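Local coordinates for protein TRAP-T family transporter, DctP (Periplasmic binding) subunit (Sulfitobacter sp. NAS-14.1, PDB 4PF8) that binds beta-D-galacturonate and, as the periplasmic solute receptor of a TRAP transporter, probably hands it to the membrane subunits for uptake, at residues A[34-39]-A[267-272]; A[75-80]-A[133-138]; A[148-153]-A[221-226]. All coordinates share one frame; numbering follows the deposited sequence.

Contact 1. Residues A[34-39]-A[267-272]; sequences EDYPVS and KLWGER
The first turn of helix 37-52, with Tyr36 at its N-cap position, is docked on the long helix 248-282, with Pro37 set against Leu268, Trp269 and Arg272. Pro37 CG lies 3.6 Å from Arg272 CB, and Pro37 CB meets Leu268 CB at 3.9 Å. Beside them CE3 of Trp269 approaches Pro37 CG, also at 3.9 Å. The Tyr36 and Trp269 side chains run alongside each other in the same direction, and the tyrosine OH comes to the indole edge, 3.5 Å from CZ3 of Trp269. CG of Arg272 points away from the backbone N (chi1 -175°) and the chain bends at chi2 (57°), which carries its alkyl part across the proline ring and its guanidinium on to the loop. There NH2 gives a nearly straight bond to Asp35 O (2.9 Å, 169°), lying in the guanidinium plane but above the plane of the carbonyl. One water links Asp35 O to NH1. CD1 of Tyr36 lies over one guanidinium face, while Glu213 forms a salt bridge with NH1 and Ser276 bonds to NE, so the flat group is held at all three nitrogens. Tyr36 stacks on His32 and bonds through OH to Ser211, two residues of the galacturonate pocket, consistent with a second-shell place. Helix 209-214 completes the cluster, with Pro210 touching both Tyr36 and Trp269 and Ser214 touching Tyr36 and Arg272.

Contact 2. Residues A[75-80]-A[133-138]; sequences EQLRLG and KGIVAL
The last turn of helix 70-79 passes the turn that joins helix 121-132 to strand 135-141, bringing the CA atoms of Arg78 and Gly134 to 5.0 Å apart. Both backbones are leaving a helix here: Gly80 closes helix 70-79 and Gly134 closes helix 121-132, each as the positive-phi residue of a Schellman motif. The backbone angles of Gly134 by themselves call for glycine, since a beta carbon would be jammed against the carbonyl oxygen of Lys133. It would also point at the neighbouring helix, about 3.5 Å from Arg78 O. A water donates to both Arg78 O and Gly134 O, at 2.8 Å in each case.

Arg78 supplies the direct polar link. Its chain turns at chi3 (64°), and NE then donates to Lys133 O at 2.9 Å, close to the guanidinium plane and on a lone pair of the carbonyl. Beyond this bond the side chains of Arg78 and Lys133 run side by side, with NH2 of Arg78 3.8 Å from the methylene CD of Lys133. The lysine then bends, so that its NZ ends 6.1 Å from NH2 of Arg78. Glu75, one turn back along the helix, offers a long, purely electrostatic partner to the guanidinium. On the buried side the Leu77 and Ile135 side chains cross at about a right angle, CD2 of Leu77 lying 3.7 Å from CG1 of Ile135, and CD1 of Ile135 reaches CG of Arg78. Ile135 also packs on Cys237 of strand 234-239.

The chemistry implies an apolar inner face with a polar rim, at which one side-chain bond and one water give bonds to three carbonyl oxygens near two helix C-termini; the partial negative charge expected there would probably favour the arginine.

Contact 3. Residues A[148-153]-A[221-226]; sequences FYNSVK and AKYYSL
OD1 of Asn150, a residue paired with Tyr223 across two antiparallel strands, is gripped by two backbone donors, Val152 N at 2.7 Å and Lys153 N at 2.9 Å. The same amide returns a bond, ND2 donating to Lys153 O at 2.8 Å within the amide plane. With CG between the backbone nitrogen and the carbonyl carbon (chi1 78°), the amide stands over the turn it ties. An alanine in place of Asn150 is likely to leave the backbone nitrogens of Val152 and Lys153 without their acceptor and set the 151-153 turn free to shift from the Tyr223 ring.

That ring lies against the turn: Lys153 CA sits over one face, offset toward the rim, and CE2 of Tyr223 comes 3.5 Å from Val152 O. A water joins Val152 O to the Tyr223 hydroxyl. Between the strands, Asn150 N donates to Tyr223 O and Tyr223 N to Asn150 O, while Ser225 N gives an almost straight bond to Phe148 O (2.8 Å, 177°).

Tyr149 and Tyr224 occupy the other face. CB of Tyr149 meets CD1 of Tyr224 at 3.9 Å, and Ala221 CB abuts the tyrosine edge at CD1 of Tyr149. The Tyr149 hydroxyl bonds to His217 and that of Tyr224 to the backbone oxygen of Asn207, a residue of the galacturonate pocket. Lys222 and Tyr223 together face Asn150, so a classic beta bulge opens strand 223-230 opposite the end of strand 146-150, where an Asx turn follows, at one end of the inner strand pair of the four-stranded mixed sheet.

Followed from the N terminus, the chain opens contact 1 at 34-39 and closes it only at 267-272, so this longest loop encloses the other two. Within it contact 2 runs from 75-80 to 133-138 and is complete before contact 3 starts at 148-153 and ends at 221-226; none cross. Strand 135-141, which begins in contact 2, is followed directly by strand 146-150 of contact 3, yet the two contacts are about 35 Å apart between centres. Contact 2 ties helix 70-79 to the start of strand 135-141, an outermost strand of the five-stranded sheet, and contact 3 joins the inner strands of the four-stranded one, while contact 1 fastens an N-terminal helix to the long helix 248-282.

Contact 1. Residues A[34-39]-A[267-272]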
loop_
_atom_site.group_PDB
_atom_site.type_symbol
_atom_site.label_atom_id
_atom_site.label_comp_id
_atom_site.label_asym_id
_atom_site.label_seq_id
_atom_site.Cartn_x
_atom_site.Cartn_y
_atom_site.Cartn_z
ATOM N N GLU A 34 4.952 -11.516 10.310
ATOM C CA GLU A 34 6.396 -11.642 10.227
ATOM C C GLU A 34 6.838 -12.289 8.918
ATOM O O GLU A 34 7.854 -11.885 8.340
ATOM C CB GLU A 34 6.934 -12.451 11.420
ATOM C CG GLU A 34 8.449 -12.448 11.506
ATOM C CD GLU A 34 8.983 -12.964 12.835
ATOM O OE1 GLU A 34 8.172 -13.307 13.723
ATOM O OE2 GLU A 34 10.223 -13.031 12.979
ATOM N N ASP A 35 6.125 -13.323 8.475
ATOM C CA ASP A 35 6.524 -14.003 7.246
ATOM C C ASP A 35 5.795 -13.374 6.050
ATOM O O ASP A 35 4.729 -13.830 5.623
ATOM C CB ASP A 35 6.257 -15.504 7.313
ATOM C CG ASP A 35 6.839 -16.240 6.109
ATOM O OD1 ASP A 35 7.570 -15.604 5.314
ATOM O OD2 ASP A 35 6.555 -17.444 5.947
ATOM N N TYR A 36 6.391 -12.315 5.518
ATOM C CA TYR A 36 5.767 -11.488 4.470
ATOM C C TYR A 36 6.917 -10.705 3.806
ATOM O O TYR A 36 7.887 -10.364 4.468
ATOM C CB TYR A 36 4.745 -10.534 5.094
ATOM C CG TYR A 36 3.768 -9.933 4.108
ATOM C CD1 TYR A 36 2.661 -10.655 3.693
ATOM C CD2 TYR A 36 3.931 -8.648 3.626
ATOM C CE1 TYR A 36 1.753 -10.115 2.793
ATOM C CE2 TYR A 36 3.027 -8.097 2.715
ATOM C CZ TYR A 36 1.932 -8.846 2.307
ATOM O OH TYR A 36 1.014 -8.281 1.423
ATOM N N PRO A 37 6.829 -10.401 2.505
ATOM C CA PRO A 37 7.985 -9.789 1.810
ATOM C C PRO A 37 8.456 -8.443 2.367
ATOM O O PRO A 37 9.662 -8.172 2.469
ATOM C CB PRO A 37 7.474 -9.616 0.374
ATOM C CG PRO A 37 6.512 -10.743 0.218
ATOM C CD PRO A 37 5.812 -10.883 1.552
ATOM N N VAL A 38 7.498 -7.614 2.751
ATOM C CA VAL A 38 7.795 -6.343 3.383
ATOM C C VAL A 38 8.619 -6.578 4.645
ATOM O O VAL A 38 9.623 -5.918 4.870
ATOM C CB VAL A 38 6.498 -5.615 3.769
ATOM C CG1 VAL A 38 6.810 -4.373 4.600
ATOM C CG2 VAL A 38 5.686 -5.261 2.516
ATOM N N SER A 39 8.171 -7.515 5.470
ATOM C CA SER A 39 8.842 -7.835 6.721
ATOM C C SER A 39 10.296 -8.240 6.514
ATOM O O SER A 39 11.193 -7.776 7.238
ATOM C CB SER A 39 8.084 -8.953 7.424
ATOM O OG SER A 39 6.682 -8.715 7.342
ATOM N N LYS A 267 11.943 -8.733 -5.263
ATOM C CA LYS A 267 12.193 -10.104 -5.704
ATOM C C LYS A 267 11.306 -11.058 -4.893
ATOM O O LYS A 267 10.658 -11.942 -5.457
ATOM C CB LYS A 267 13.690 -10.449 -5.591
ATOM C CG LYS A 267 14.024 -11.923 -5.382
ATOM C CD LYS A 267 15.481 -12.086 -4.913
ATOM C CE LYS A 267 15.750 -13.480 -4.338
ATOM N NZ LYS A 267 15.750 -13.491 -2.831
ATOM N N LEU A 268 11.228 -10.835 -3.589
ATOM C CA LEU A 268 10.410 -11.678 -2.734
ATOM C C LEU A 268 8.943 -11.515 -3.082
ATOM O O LEU A 268 8.169 -12.481 -3.011
ATOM C CB LEU A 268 10.620 -11.332 -1.268
ATOM C CG LEU A 268 12.014 -11.637 -0.707
ATOM C CD1 LEU A 268 12.133 -11.182 0.731
ATOM C CD2 LEU A 268 12.361 -13.112 -0.818
ATOM N N TRP A 269 8.544 -10.296 -3.427
ATOM C CA TRP A 269 7.137 -10.031 -3.765
ATOM C C TRP A 269 6.648 -10.901 -4.928
ATOM O O TRP A 269 5.598 -11.527 -4.833
ATOM C CB TRP A 269 6.905 -8.554 -4.094
ATOM C CG TRP A 269 5.458 -8.335 -4.333
ATOM C CD1 TRP A 269 4.826 -8.285 -5.534
ATOM C CD2 TRP A 269 4.451 -8.241 -3.337
ATOM N NE1 TRP A 269 3.467 -8.146 -5.348
ATOM C CE2 TRP A 269 3.219 -8.085 -4.004
ATOM C CE3 TRP A 269 4.478 -8.244 -1.947
ATOM C CZ2 TRP A 269 2.017 -7.970 -3.325
ATOM C CZ3 TRP A 269 3.285 -8.082 -1.269
ATOM C CH2 TRP A 269 2.072 -7.973 -1.960
ATOM N N GLY A 270 7.408 -10.969 -6.016
ATOM C CA GLY A 270 7.000 -11.785 -7.157
ATOM C C GLY A 270 6.718 -13.232 -6.771
ATOM O O GLY A 270 5.670 -13.812 -7.109
ATOM N N GLU A 271 7.652 -13.803 -6.019
ATOM C CA GLU A 271 7.543 -15.173 -5.537
ATOM C C GLU A 271 6.306 -15.350 -4.640
ATOM O O GLU A 271 5.521 -16.295 -4.818
ATOM C CB GLU A 271 8.853 -15.489 -4.816
ATOM C CG GLU A 271 8.906 -16.499 -3.712
ATOM C CD GLU A 271 10.317 -16.496 -3.095
ATOM O OE1 GLU A 271 10.474 -16.476 -1.851
ATOM O OE2 GLU A 271 11.283 -16.466 -3.890
ATOM N N ARG A 272 6.103 -14.429 -3.698
ATOM C CA ARG A 272 4.973 -14.508 -2.792
ATOM C C ARG A 272 3.614 -14.303 -3.447
ATOM O O ARG A 272 2.638 -14.950 -3.061
ATOM C CB ARG A 272 5.146 -13.491 -1.637
ATOM C CG ARG A 272 4.080 -13.560 -0.567
ATOM C CD ARG A 272 3.987 -14.934 0.046
ATOM N NE ARG A 272 2.897 -14.998 1.004
ATOM C CZ ARG A 272 3.033 -14.802 2.312
ATOM N NH1 ARG A 272 1.958 -14.854 3.088
ATOM N NH2 ARG A 272 4.215 -14.522 2.834
HETATM O O HOH W 1 2.309 -15.332 5.931
HETATM O O HOH W 2 6.973 -14.366 2.224
#

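Contact 2. Residues A[75-80]-A[133-138]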
loop_
_atom_site.group_PDB
_atom_site.type_symbol
_atom_site.label_atom_id
_atom_site.label_comp_id
_atom_site.label_asym_id
_atom_site.label_seq_id
_atom_site.Cartn_x
_atom_site.Cartn_y
_atom_site.Cartn_z
ATOM N N GLU A 75 1.904 9.346 11.506
ATOM C CA GLU A 75 2.021 10.516 12.379
ATOM C C GLU A 75 3.209 10.354 13.344
ATOM O O GLU A 75 3.985 11.294 13.566
ATOM C CB GLU A 75 0.725 10.718 13.161
ATOM C CG GLU A 75 0.766 11.885 14.137
ATOM C CD GLU A 75 0.609 13.237 13.454
ATOM O OE1 GLU A 75 0.537 13.283 12.194
ATOM O OE2 GLU A 75 0.554 14.256 14.191
ATOM N N GLN A 76 3.356 9.165 13.921
ATOM C CA GLN A 76 4.497 8.923 14.810
ATOM C C GLN A 76 5.814 9.155 14.089
ATOM O O GLN A 76 6.760 9.702 14.655
ATOM C CB GLN A 76 4.494 7.499 15.342
ATOM C CG GLN A 76 3.366 7.168 16.296
ATOM C CD GLN A 76 3.431 5.720 16.718
ATOM O OE1 GLN A 76 4.501 5.224 17.089
ATOM N NE2 GLN A 76 2.304 5.029 16.658
ATOM N N LEU A 77 5.911 8.691 12.850
ATOM C CA LEU A 77 7.161 8.796 12.112
ATOM C C LEU A 77 7.493 10.250 11.815
ATOM O O LEU A 77 8.638 10.686 11.972
ATOM C CB LEU A 77 7.086 7.963 10.822
ATOM C CG LEU A 77 8.454 7.897 10.129
ATOM C CD1 LEU A 77 8.917 6.466 9.870
ATOM C CD2 LEU A 77 8.425 8.715 8.856
ATOM N N ARG A 78 6.491 11.033 11.432
ATOM C CA ARG A 78 6.692 12.446 11.166
ATOM C C ARG A 78 7.159 13.170 12.419
ATOM O O ARG A 78 7.952 14.105 12.341
ATOM C CB ARG A 78 5.405 13.098 10.646
ATOM C CG ARG A 78 4.974 12.586 9.310
ATOM C CD ARG A 78 3.659 13.214 8.891
ATOM N NE ARG A 78 3.818 14.648 8.717
ATOM C CZ ARG A 78 2.829 15.525 8.798
ATOM N NH1 ARG A 78 1.592 15.112 9.057
ATOM N NH2 ARG A 78 3.079 16.810 8.615
ATOM N N LEU A 79 6.670 12.732 13.574
ATOM C CA LEU A 79 7.023 13.361 14.841
ATOM C C LEU A 79 8.356 12.882 15.398
ATOM O O LEU A 79 8.852 13.449 16.372
ATOM C CB LEU A 79 5.938 13.075 15.868
ATOM C CG LEU A 79 4.569 13.704 15.639
ATOM C CD1 LEU A 79 3.614 13.117 16.668
ATOM C CD2 LEU A 79 4.617 15.220 15.739
ATOM N N GLY A 80 8.938 11.839 14.808
ATOM C CA GLY A 80 10.191 11.289 15.286
ATOM C C GLY A 80 10.083 10.272 16.390
ATOM O O GLY A 80 11.095 9.865 16.953
ATOM N N LYS A 133 7.106 16.979 4.595
ATOM C CA LYS A 133 6.261 16.600 5.711
ATOM C C LYS A 133 7.017 15.770 6.757
ATOM O O LYS A 133 6.407 15.121 7.603
ATOM C CB LYS A 133 5.057 15.819 5.189
ATOM C CG LYS A 133 4.118 16.642 4.312
ATOM C CD LYS A 133 3.594 17.847 5.042
ATOM C CE LYS A 133 2.459 18.546 4.298
ATOM N NZ LYS A 133 2.874 19.058 2.983
ATOM N N GLY A 134 8.345 15.768 6.687
ATOM C CA GLY A 134 9.135 15.077 7.703
ATOM C C GLY A 134 9.462 13.614 7.466
ATOM O O GLY A 134 9.773 12.881 8.411
ATOM N N ILE A 135 9.405 13.168 6.217
ATOM C CA ILE A 135 9.551 11.756 5.903
ATOM C C ILE A 135 10.597 11.603 4.801
ATOM O O ILE A 135 10.502 12.260 3.762
ATOM C CB ILE A 135 8.214 11.183 5.393
ATOM C CG1 ILE A 135 7.152 11.308 6.477
ATOM C CG2 ILE A 135 8.379 9.732 4.971
ATOM C CD1 ILE A 135 5.739 10.993 5.963
ATOM N N VAL A 136 11.598 10.759 5.042
ATOM C CA VAL A 136 12.672 10.538 4.071
ATOM C C VAL A 136 12.447 9.189 3.389
ATOM O O VAL A 136 12.536 8.140 4.007
ATOM C CB VAL A 136 14.053 10.592 4.749
ATOM C CG1 VAL A 136 15.158 10.247 3.756
ATOM C CG2 VAL A 136 14.302 11.976 5.345
ATOM N N ALA A 137 12.153 9.228 2.092
ATOM C CA ALA A 137 11.895 8.018 1.313
ATOM C C ALA A 137 13.201 7.310 0.946
ATOM O O ALA A 137 14.147 7.941 0.444
ATOM C CB ALA A 137 11.126 8.378 0.039
ATOM N N LEU A 138 13.289 6.020 1.238
ATOM C CA LEU A 138 14.498 5.255 0.931
ATOM C C LEU A 138 14.307 4.267 -0.212
ATOM O O LEU A 138 15.274 3.779 -0.799
ATOM C CB LEU A 138 14.973 4.493 2.158
ATOM C CG LEU A 138 15.306 5.363 3.375
ATOM C CD1 LEU A 138 15.651 4.472 4.551
ATOM C CD2 LEU A 138 16.448 6.325 3.077
HETATM O O HOH W 3 10.374 13.642 11.053
#

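Contact 3. Residues A[148-153]-A[221-226]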
loop_
_atom_site.group_PDB
_atom_site.type_symbol
_atom_site.label_atom_id
_atom_site.label_comp_id
_atom_site.label_asym_id
_atom_site.label_seq_id
_atom_site.Cartn_x
_atom_site.Cartn_y
_atom_site.Cartn_z
ATOM N N PHE A 148 -11.005 -6.945 -5.561
ATOM C CA PHE A 148 -12.088 -7.174 -4.607
ATOM C C PHE A 148 -12.199 -8.607 -4.147
ATOM O O PHE A 148 -12.087 -9.533 -4.951
ATOM C CB PHE A 148 -13.437 -6.765 -5.218
ATOM C CG PHE A 148 -13.616 -5.280 -5.335
ATOM C CD1 PHE A 148 -13.801 -4.502 -4.215
ATOM C CD2 PHE A 148 -13.590 -4.661 -6.576
ATOM C CE1 PHE A 148 -13.946 -3.124 -4.314
ATOM C CE2 PHE A 148 -13.739 -3.301 -6.686
ATOM C CZ PHE A 148 -13.918 -2.524 -5.558
ATOM N N TYR A 149 -12.492 -8.788 -2.858
ATOM C CA TYR A 149 -12.935 -10.068 -2.352
ATOM C C TYR A 149 -14.156 -9.868 -1.493
ATOM O O TYR A 149 -14.299 -8.845 -0.833
ATOM C CB TYR A 149 -11.830 -10.794 -1.581
ATOM C CG TYR A 149 -11.049 -9.991 -0.575
ATOM C CD1 TYR A 149 -11.442 -9.938 0.762
ATOM C CD2 TYR A 149 -9.887 -9.326 -0.941
ATOM C CE1 TYR A 149 -10.696 -9.265 1.692
ATOM C CE2 TYR A 149 -9.147 -8.645 -0.026
ATOM C CZ TYR A 149 -9.537 -8.609 1.279
ATOM O OH TYR A 149 -8.748 -7.949 2.212
ATOM N N ASN A 150 -15.048 -10.847 -1.511
ATOM C CA ASN A 150 -16.240 -10.752 -0.696
ATOM C C ASN A 150 -16.842 -12.112 -0.405
ATOM O O ASN A 150 -16.434 -13.119 -0.974
ATOM C CB ASN A 150 -17.248 -9.787 -1.331
ATOM C CG ASN A 150 -18.009 -10.393 -2.480
ATOM O OD1 ASN A 150 -19.130 -10.880 -2.300
ATOM N ND2 ASN A 150 -17.436 -10.335 -3.673
ATOM N N SER A 151 -17.816 -12.133 0.494
ATOM C CA SER A 151 -18.461 -13.382 0.922
ATOM C C SER A 151 -19.807 -13.624 0.273
ATOM O O SER A 151 -20.483 -14.585 0.625
ATOM C CB SER A 151 -18.646 -13.350 2.440
ATOM O OG SER A 151 -19.476 -12.267 2.818
ATOM N N VAL A 152 -20.194 -12.766 -0.656
ATOM C CA VAL A 152 -21.539 -12.801 -1.249
ATOM C C VAL A 152 -21.584 -13.437 -2.657
ATOM O O VAL A 152 -22.315 -14.406 -2.888
ATOM C CB VAL A 152 -22.123 -11.368 -1.319
ATOM C CG1 VAL A 152 -23.538 -11.378 -1.946
ATOM C CG2 VAL A 152 -22.171 -10.743 0.047
ATOM N N LYS A 153 -20.811 -12.897 -3.592
ATOM C CA LYS A 153 -20.878 -13.364 -4.967
ATOM C C LYS A 153 -19.719 -12.846 -5.773
ATOM O O LYS A 153 -19.059 -11.897 -5.376
ATOM C CB LYS A 153 -22.169 -12.864 -5.611
ATOM C CG LYS A 153 -22.252 -11.363 -5.722
ATOM C CD LYS A 153 -23.629 -10.888 -6.184
ATOM C CE LYS A 153 -23.698 -9.360 -6.233
ATOM N NZ LYS A 153 -25.020 -8.859 -6.730
ATOM N N ALA A 221 -13.955 -14.740 3.077
ATOM C CA ALA A 221 -14.505 -14.090 1.884
ATOM C C ALA A 221 -13.998 -14.895 0.690
ATOM O O ALA A 221 -12.867 -14.692 0.223
ATOM C CB ALA A 221 -14.053 -12.643 1.810
ATOM N N LYS A 222 -14.819 -15.816 0.213
ATOM C CA LYS A 222 -14.362 -16.838 -0.722
ATOM C C LYS A 222 -14.515 -16.510 -2.199
ATOM O O LYS A 222 -14.258 -17.384 -3.032
ATOM C CB LYS A 222 -15.044 -18.180 -0.419
ATOM C CG LYS A 222 -14.990 -18.630 1.049
ATOM C CD LYS A 222 -13.575 -18.850 1.593
ATOM C CE LYS A 222 -12.914 -20.121 1.046
ATOM N NZ LYS A 222 -11.553 -20.344 1.638
ATOM N N TYR A 223 -14.914 -15.278 -2.534
ATOM C CA TYR A 223 -14.914 -14.820 -3.923
ATOM C C TYR A 223 -13.845 -13.764 -4.099
ATOM O O TYR A 223 -13.831 -12.783 -3.378
ATOM C CB TYR A 223 -16.267 -14.236 -4.301
ATOM C CG TYR A 223 -17.388 -15.216 -4.192
ATOM C CD1 TYR A 223 -17.560 -16.187 -5.158
ATOM C CD2 TYR A 223 -18.259 -15.189 -3.121
ATOM C CE1 TYR A 223 -18.594 -17.115 -5.053
ATOM C CE2 TYR A 223 -19.298 -16.119 -3.012
ATOM C CZ TYR A 223 -19.443 -17.067 -3.986
ATOM O OH TYR A 223 -20.467 -17.988 -3.898
ATOM N N TYR A 224 -12.937 -13.983 -5.043
ATOM C CA TYR A 224 -11.859 -13.017 -5.326
ATOM C C TYR A 224 -11.965 -12.684 -6.807
ATOM O O TYR A 224 -11.896 -13.583 -7.661
ATOM C CB TYR A 224 -10.492 -13.659 -5.023
ATOM C CG TYR A 224 -9.276 -12.735 -4.936
ATOM C CD1 TYR A 224 -9.395 -11.434 -4.505
ATOM C CD2 TYR A 224 -7.997 -13.207 -5.236
ATOM C CE1 TYR A 224 -8.284 -10.609 -4.374
ATOM C CE2 TYR A 224 -6.896 -12.391 -5.115
ATOM C CZ TYR A 224 -7.057 -11.082 -4.683
ATOM O OH TYR A 224 -5.951 -10.237 -4.556
ATOM N N SER A 225 -12.172 -11.406 -7.095
ATOM C CA SER A 225 -12.466 -10.946 -8.439
ATOM C C SER A 225 -11.339 -9.980 -8.828
ATOM O O SER A 225 -11.169 -8.936 -8.205
ATOM C CB SER A 225 -13.816 -10.266 -8.483
ATOM O OG SER A 225 -14.830 -11.157 -8.005
ATOM N N LEU A 226 -10.587 -10.348 -9.854
ATOM C CA LEU A 226 -9.322 -9.688 -10.163
ATOM C C LEU A 226 -9.478 -8.390 -10.966
ATOM O O LEU A 226 -9.010 -8.269 -12.112
ATOM C CB LEU A 226 -8.349 -10.673 -10.830
ATOM C CG LEU A 226 -8.002 -11.911 -9.991
ATOM C CD1 LEU A 226 -7.171 -12.898 -10.817
ATOM C CD2 LEU A 226 -7.292 -11.561 -8.690
HETATM O O HOH W 4 -14.992 -10.463 -5.305
HETATM O O HOH W 5 -22.834 -16.515 -4.707
#